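Mannose-specific lectin 3 chain 1 (Crocus vernus, PDB 3MEZ) probably binds mannose as the domain 1 chain of a bulb-type lectin that pairs with domain 2 chains in a heterotetramer. Local coordinates at residues A[53-65]-A[74-88]. Sequence-based numbering, arbitrary orientation.
Unlike the reference sequence in segment 74-88: Arg-84 (reference Gln).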
loop_
_atom_site.group_PDB
_atom_site.type_symbol
_atom_site.label_atom_id
_atom_site.label_comp_id
_atom_site.label_asym_id
_atom_site.label_seq_id
_atom_site.Cartn_x
_atom_site.Cartn_y
_atom_site.Cartn_z
ATOM N N THR A 53 -13.502 32.064 -12.799
ATOM C CA THR A 53 -12.830 30.856 -13.157
ATOM C C THR A 53 -11.450 30.758 -12.519
ATOM O O THR A 53 -10.858 31.722 -12.166
ATOM C CB THR A 53 -12.654 30.731 -14.661
ATOM O OG1 THR A 53 -11.696 31.673 -15.086
ATOM C CG2 THR A 53 -13.947 30.955 -15.409
ATOM N N LEU A 54 -10.980 29.539 -12.418
ATOM C CA LEU A 54 -9.766 29.182 -11.736
ATOM C C LEU A 54 -8.772 28.537 -12.676
ATOM O O LEU A 54 -9.074 27.574 -13.278
ATOM C CB LEU A 54 -10.126 28.142 -10.668
ATOM C CG LEU A 54 -9.272 27.812 -9.468
ATOM C CD1 LEU A 54 -8.669 26.502 -9.617
ATOM C CD2 LEU A 54 -8.223 28.813 -9.149
ATOM N N ARG A 55 -7.568 29.059 -12.708
ATOM C CA ARG A 55 -6.488 28.581 -13.537
ATOM C C ARG A 55 -5.238 28.249 -12.691
ATOM O O ARG A 55 -5.042 28.842 -11.709
ATOM C CB ARG A 55 -6.158 29.675 -14.543
ATOM C CG ARG A 55 -5.014 29.428 -15.383
ATOM C CD ARG A 55 -4.831 30.511 -16.443
ATOM N NE ARG A 55 -3.607 31.251 -16.229
ATOM C CZ ARG A 55 -3.294 32.431 -16.760
ATOM N NH1 ARG A 55 -2.142 32.977 -16.450
ATOM N NH2 ARG A 55 -4.113 33.068 -17.580
ATOM N N LEU A 56 -4.444 27.279 -13.111
ATOM C CA LEU A 56 -3.151 27.005 -12.533
ATOM C C LEU A 56 -2.139 27.490 -13.532
ATOM O O LEU A 56 -2.110 27.049 -14.642
ATOM C CB LEU A 56 -2.952 25.516 -12.360
ATOM C CG LEU A 56 -2.135 24.817 -11.297
ATOM C CD1 LEU A 56 -1.215 23.807 -11.854
ATOM C CD2 LEU A 56 -1.497 25.690 -10.344
ATOM N N ASN A 57 -1.290 28.390 -13.108
ATOM C CA ASN A 57 -0.296 28.932 -14.008
ATOM C C ASN A 57 1.001 28.118 -14.134
ATOM O O ASN A 57 1.096 27.049 -13.644
ATOM C CB ASN A 57 -0.055 30.431 -13.799
ATOM C CG ASN A 57 0.709 30.748 -12.567
ATOM O OD1 ASN A 57 1.371 29.931 -12.022
ATOM N ND2 ASN A 57 0.624 31.979 -12.141
ATOM N N ASN A 58 1.969 28.681 -14.840
ATOM C CA ASN A 58 3.217 28.035 -15.148
ATOM C C ASN A 58 4.287 28.281 -14.073
ATOM O O ASN A 58 5.425 27.970 -14.235
ATOM C CB ASN A 58 3.674 28.378 -16.545
ATOM C CG ASN A 58 4.063 29.797 -16.684
ATOM O OD1 ASN A 58 3.820 30.581 -15.832
ATOM N ND2 ASN A 58 4.702 30.119 -17.770
ATOM N N ARG A 59 3.870 28.870 -12.979
ATOM C CA ARG A 59 4.657 28.943 -11.787
ATOM C C ARG A 59 4.081 28.158 -10.596
ATOM O O ARG A 59 4.577 28.252 -9.543
ATOM C CB ARG A 59 4.923 30.382 -11.396
ATOM C CG ARG A 59 5.340 31.280 -12.513
ATOM C CD ARG A 59 6.845 31.390 -12.685
ATOM N NE ARG A 59 7.650 31.569 -11.494
ATOM C CZ ARG A 59 7.941 32.722 -10.902
ATOM N NH1 ARG A 59 7.471 33.872 -11.356
ATOM N NH2 ARG A 59 8.716 32.716 -9.846
ATOM N N GLY A 60 3.050 27.375 -10.791
ATOM C CA GLY A 60 2.448 26.681 -9.685
ATOM C C GLY A 60 1.459 27.434 -8.821
ATOM O O GLY A 60 1.041 26.920 -7.849
ATOM N N GLN A 61 1.073 28.630 -9.220
ATOM C CA GLN A 61 0.090 29.423 -8.522
ATOM C C GLN A 61 -1.312 29.262 -9.137
ATOM O O GLN A 61 -1.463 29.114 -10.302
ATOM C CB GLN A 61 0.393 30.924 -8.564
ATOM C CG GLN A 61 1.722 31.432 -8.028
ATOM C CD GLN A 61 2.014 32.825 -8.506
ATOM O OE1 GLN A 61 2.157 33.052 -9.677
ATOM N NE2 GLN A 61 2.084 33.740 -7.601
ATOM N N LEU A 62 -2.325 29.296 -8.304
ATOM C CA LEU A 62 -3.697 29.364 -8.760
ATOM C C LEU A 62 -4.033 30.810 -9.019
ATOM O O LEU A 62 -3.605 31.628 -8.297
ATOM C CB LEU A 62 -4.661 28.785 -7.721
ATOM C CG LEU A 62 -4.633 27.290 -7.472
ATOM C CD1 LEU A 62 -5.532 26.976 -6.374
ATOM C CD2 LEU A 62 -5.026 26.592 -8.694
ATOM N N GLU A 63 -4.784 31.101 -10.055
ATOM C CA GLU A 63 -5.282 32.417 -10.360
ATOM C C GLU A 63 -6.789 32.413 -10.561
ATOM O O GLU A 63 -7.267 31.715 -11.393
ATOM C CB GLU A 63 -4.649 32.935 -11.650
ATOM C CG GLU A 63 -3.150 32.794 -11.763
ATOM C CD GLU A 63 -2.553 33.557 -12.932
ATOM O OE1 GLU A 63 -1.360 33.753 -12.957
ATOM O OE2 GLU A 63 -3.282 33.980 -13.799
ATOM N N ILE A 64 -7.517 33.214 -9.819
ATOM C CA ILE A 64 -8.938 33.423 -10.060
ATOM C C ILE A 64 -9.112 34.621 -10.965
ATOM O O ILE A 64 -8.605 35.670 -10.680
ATOM C CB ILE A 64 -9.748 33.613 -8.746
ATOM C CG1 ILE A 64 -9.657 32.386 -7.848
ATOM C CG2 ILE A 64 -11.148 33.911 -9.034
ATOM C CD1 ILE A 64 -10.299 32.553 -6.541
ATOM N N HIS A 65 -9.817 34.428 -12.066
ATOM C CA HIS A 65 -10.091 35.467 -13.063
ATOM C C HIS A 65 -11.562 35.758 -13.182
ATOM O O HIS A 65 -12.358 34.880 -13.137
ATOM C CB HIS A 65 -9.604 35.078 -14.429
ATOM C CG HIS A 65 -8.132 35.149 -14.601
ATOM N ND1 HIS A 65 -7.312 34.066 -14.419
ATOM C CD2 HIS A 65 -7.330 36.164 -14.962
ATOM C CE1 HIS A 65 -6.070 34.411 -14.657
ATOM N NE2 HIS A 65 -6.055 35.676 -14.989
ATOM N N TRP A 74 -7.509 36.961 -7.523
ATOM C CA TRP A 74 -6.763 36.392 -6.424
ATOM C C TRP A 74 -5.642 35.563 -7.009
ATOM O O TRP A 74 -5.790 34.984 -8.014
ATOM C CB TRP A 74 -7.735 35.574 -5.578
ATOM C CG TRP A 74 -7.271 34.786 -4.403
ATOM C CD1 TRP A 74 -7.104 35.217 -3.143
ATOM C CD2 TRP A 74 -7.044 33.403 -4.375
ATOM N NE1 TRP A 74 -6.736 34.195 -2.338
ATOM C CE2 TRP A 74 -6.696 33.064 -3.077
ATOM C CE3 TRP A 74 -7.085 32.400 -5.335
ATOM C CZ2 TRP A 74 -6.386 31.794 -2.725
ATOM C CZ3 TRP A 74 -6.755 31.165 -4.975
ATOM C CH2 TRP A 74 -6.441 30.858 -3.680
ATOM N N VAL A 75 -4.500 35.567 -6.366
ATOM C CA VAL A 75 -3.374 34.744 -6.763
ATOM C C VAL A 75 -2.824 34.053 -5.557
ATOM O O VAL A 75 -2.690 34.672 -4.563
ATOM C CB VAL A 75 -2.281 35.568 -7.406
ATOM C CG1 VAL A 75 -1.115 34.723 -7.625
ATOM C CG2 VAL A 75 -2.764 36.152 -8.695
ATOM N N TYR A 76 -2.566 32.764 -5.639
ATOM C CA TYR A 76 -2.114 32.024 -4.479
ATOM C C TYR A 76 -1.130 30.892 -4.807
ATOM O O TYR A 76 -1.348 30.145 -5.684
ATOM C CB TYR A 76 -3.308 31.506 -3.674
ATOM C CG TYR A 76 -2.976 31.085 -2.277
ATOM C CD1 TYR A 76 -2.518 29.827 -2.014
ATOM C CD2 TYR A 76 -3.099 31.955 -1.230
ATOM C CE1 TYR A 76 -2.207 29.451 -0.766
ATOM C CE2 TYR A 76 -2.768 31.592 0.009
ATOM C CZ TYR A 76 -2.329 30.338 0.241
ATOM O OH TYR A 76 -2.002 29.957 1.477
ATOM N N PRO A 77 -0.034 30.801 -4.086
ATOM C CA PRO A 77 0.348 31.756 -3.067
ATOM C C PRO A 77 0.695 33.108 -3.702
ATOM O O PRO A 77 0.884 33.236 -4.863
ATOM C CB PRO A 77 1.616 31.145 -2.491
ATOM C CG PRO A 77 1.540 29.771 -2.811
ATOM C CD PRO A 77 0.815 29.626 -4.056
ATOM N N ARG A 78 0.753 34.116 -2.875
ATOM C CA ARG A 78 0.818 35.448 -3.367
ATOM C C ARG A 78 2.058 35.720 -4.210
ATOM O O ARG A 78 1.966 36.395 -5.198
ATOM C CB ARG A 78 0.741 36.407 -2.211
ATOM C CG ARG A 78 0.506 37.770 -2.610
ATOM C CD ARG A 78 0.680 38.682 -1.471
ATOM N NE ARG A 78 -0.375 39.655 -1.510
ATOM C CZ ARG A 78 -0.193 40.950 -1.499
ATOM N NH1 ARG A 78 -1.242 41.704 -1.549
ATOM N NH2 ARG A 78 1.020 41.481 -1.435
ATOM N N SER A 79 3.192 35.196 -3.780
ATOM C CA SER A 79 4.459 35.314 -4.479
ATOM C C SER A 79 5.175 34.000 -4.457
ATOM O O SER A 79 5.172 33.334 -3.477
ATOM C CB SER A 79 5.368 36.312 -3.789
ATOM O OG SER A 79 6.409 36.693 -4.608
ATOM N N VAL A 80 5.816 33.671 -5.542
ATOM C CA VAL A 80 6.382 32.371 -5.690
ATOM C C VAL A 80 7.813 32.423 -6.318
ATOM O O VAL A 80 8.076 33.243 -7.125
ATOM C CB VAL A 80 5.287 31.540 -6.418
ATOM C CG1 VAL A 80 5.686 30.999 -7.729
ATOM C CG2 VAL A 80 4.565 30.615 -5.499
ATOM N N ASN A 81 8.721 31.570 -5.874
ATOM C CA ASN A 81 10.093 31.528 -6.386
ATOM C C ASN A 81 10.418 30.315 -7.292
ATOM O O ASN A 81 11.530 29.991 -7.536
ATOM C CB ASN A 81 11.109 31.711 -5.275
ATOM C CG ASN A 81 11.169 30.569 -4.372
ATOM O OD1 ASN A 81 10.530 29.620 -4.583
ATOM N ND2 ASN A 81 11.959 30.657 -3.359
ATOM N N THR A 82 9.367 29.686 -7.760
ATOM C CA THR A 82 9.384 28.527 -8.597
ATOM C C THR A 82 9.866 28.839 -9.984
ATOM O O THR A 82 9.782 29.951 -10.420
ATOM C CB THR A 82 7.950 27.994 -8.732
ATOM O OG1 THR A 82 7.083 29.041 -9.126
ATOM C CG2 THR A 82 7.477 27.355 -7.419
ATOM N N VAL A 83 10.358 27.829 -10.666
ATOM C CA VAL A 83 10.672 27.883 -12.076
ATOM C C VAL A 83 9.465 27.899 -12.979
ATOM O O VAL A 83 8.450 27.390 -12.643
ATOM C CB VAL A 83 11.435 26.659 -12.542
ATOM C CG1 VAL A 83 12.176 26.983 -13.744
ATOM C CG2 VAL A 83 12.355 26.200 -11.522
ATOM N N ARG A 84 9.621 28.445 -14.165
ATOM C CA ARG A 84 8.583 28.361 -15.152
ATOM C C ARG A 84 8.494 26.957 -15.675
ATOM O O ARG A 84 9.473 26.392 -16.019
ATOM C CB ARG A 84 8.911 29.244 -16.326
ATOM C CG ARG A 84 8.511 30.651 -16.196
ATOM C CD ARG A 84 8.529 31.277 -17.524
ATOM N NE ARG A 84 8.074 32.643 -17.492
ATOM C CZ ARG A 84 8.421 33.559 -18.382
ATOM N NH1 ARG A 84 9.232 33.239 -19.351
ATOM N NH2 ARG A 84 7.961 34.799 -18.282
ATOM N N GLY A 85 7.301 26.442 -15.801
ATOM C CA GLY A 85 7.130 25.102 -16.274
ATOM C C GLY A 85 5.710 24.604 -16.124
ATOM O O GLY A 85 4.831 25.374 -15.904
ATOM N N ASN A 86 5.532 23.311 -16.281
ATOM C CA ASN A 86 4.235 22.691 -16.121
ATOM C C ASN A 86 4.081 22.157 -14.712
ATOM O O ASN A 86 4.926 21.459 -14.228
ATOM C CB ASN A 86 4.040 21.571 -17.106
ATOM C CG ASN A 86 3.809 22.035 -18.512
ATOM O OD1 ASN A 86 3.487 23.151 -18.777
ATOM N ND2 ASN A 86 3.967 21.137 -19.406
ATOM N N TYR A 87 2.960 22.480 -14.111
ATOM C CA TYR A 87 2.636 22.140 -12.737
ATOM C C TYR A 87 1.323 21.316 -12.656
ATOM O O TYR A 87 0.582 21.287 -13.581
ATOM C CB TYR A 87 2.574 23.395 -11.897
ATOM C CG TYR A 87 3.922 24.032 -11.634
ATOM C CD1 TYR A 87 4.542 24.792 -12.582
ATOM C CD2 TYR A 87 4.568 23.845 -10.462
ATOM C CE1 TYR A 87 5.744 25.353 -12.361
ATOM C CE2 TYR A 87 5.772 24.398 -10.236
ATOM C CZ TYR A 87 6.379 25.150 -11.193
ATOM O OH TYR A 87 7.597 25.693 -10.946
ATOM N N ALA A 88 1.101 20.636 -11.550
ATOM C CA ALA A 88 -0.127 19.898 -11.324
ATOM C C ALA A 88 -0.702 20.128 -9.935
ATOM O O ALA A 88 0.020 20.074 -8.996
ATOM C CB ALA A 88 0.097 18.477 -11.539
HETATM O O HOH W 1 2.751 36.560 -8.102
#
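Leu-62 and Tyr-76 form an antiparallel hydrogen-bonded pair, as do Ile-64 and Trp-74, and strands 62-65 and 74-76 run 4.9 Å apart at 172°. Past the cis peptide before Pro-77, the chain wraps round the type I turn 57-60. Ile-64 lays CD1 against the benzo part of the Trp-74 indole, 3.4 Å from CE3. Gln-61 reaches over Val-75 CG1, its chain extended beyond CG (chi2 163°). Its NE2 donates to Pro-77 O at 3.0 Å, nearly along the C=O axis, and a water links NE2 to Arg-78 O. Asn-57 ND2 donates to Gln-61 OE1, which holds the amide from its other end. Arg-59 bends at chi2 (-93°) and chi3, bringing NE to 2.9 Å from Thr-82 O, above the carbonyl plane. Gly-85 N donates to Asn-58 O at 2.9 Å. Gly-60 CA sits over the face of the Tyr-87 ring in a CH-pi contact, 3.8 Å from the ring centroid, and Tyr-87 OH donates to Val-83 O. Trp-109 of the chain 2 subunit packs on Leu-62 and Pro-77, and its NE1 hydrogen-bonds to Gly-60 O. The Gln-61 amide and Arg-59 guanidinium thus tie loop 77-87 to the turn and the residue after it through backbone carbonyls, with one backbone bond from Gly-85, beside the interface with the chain 2 subunit.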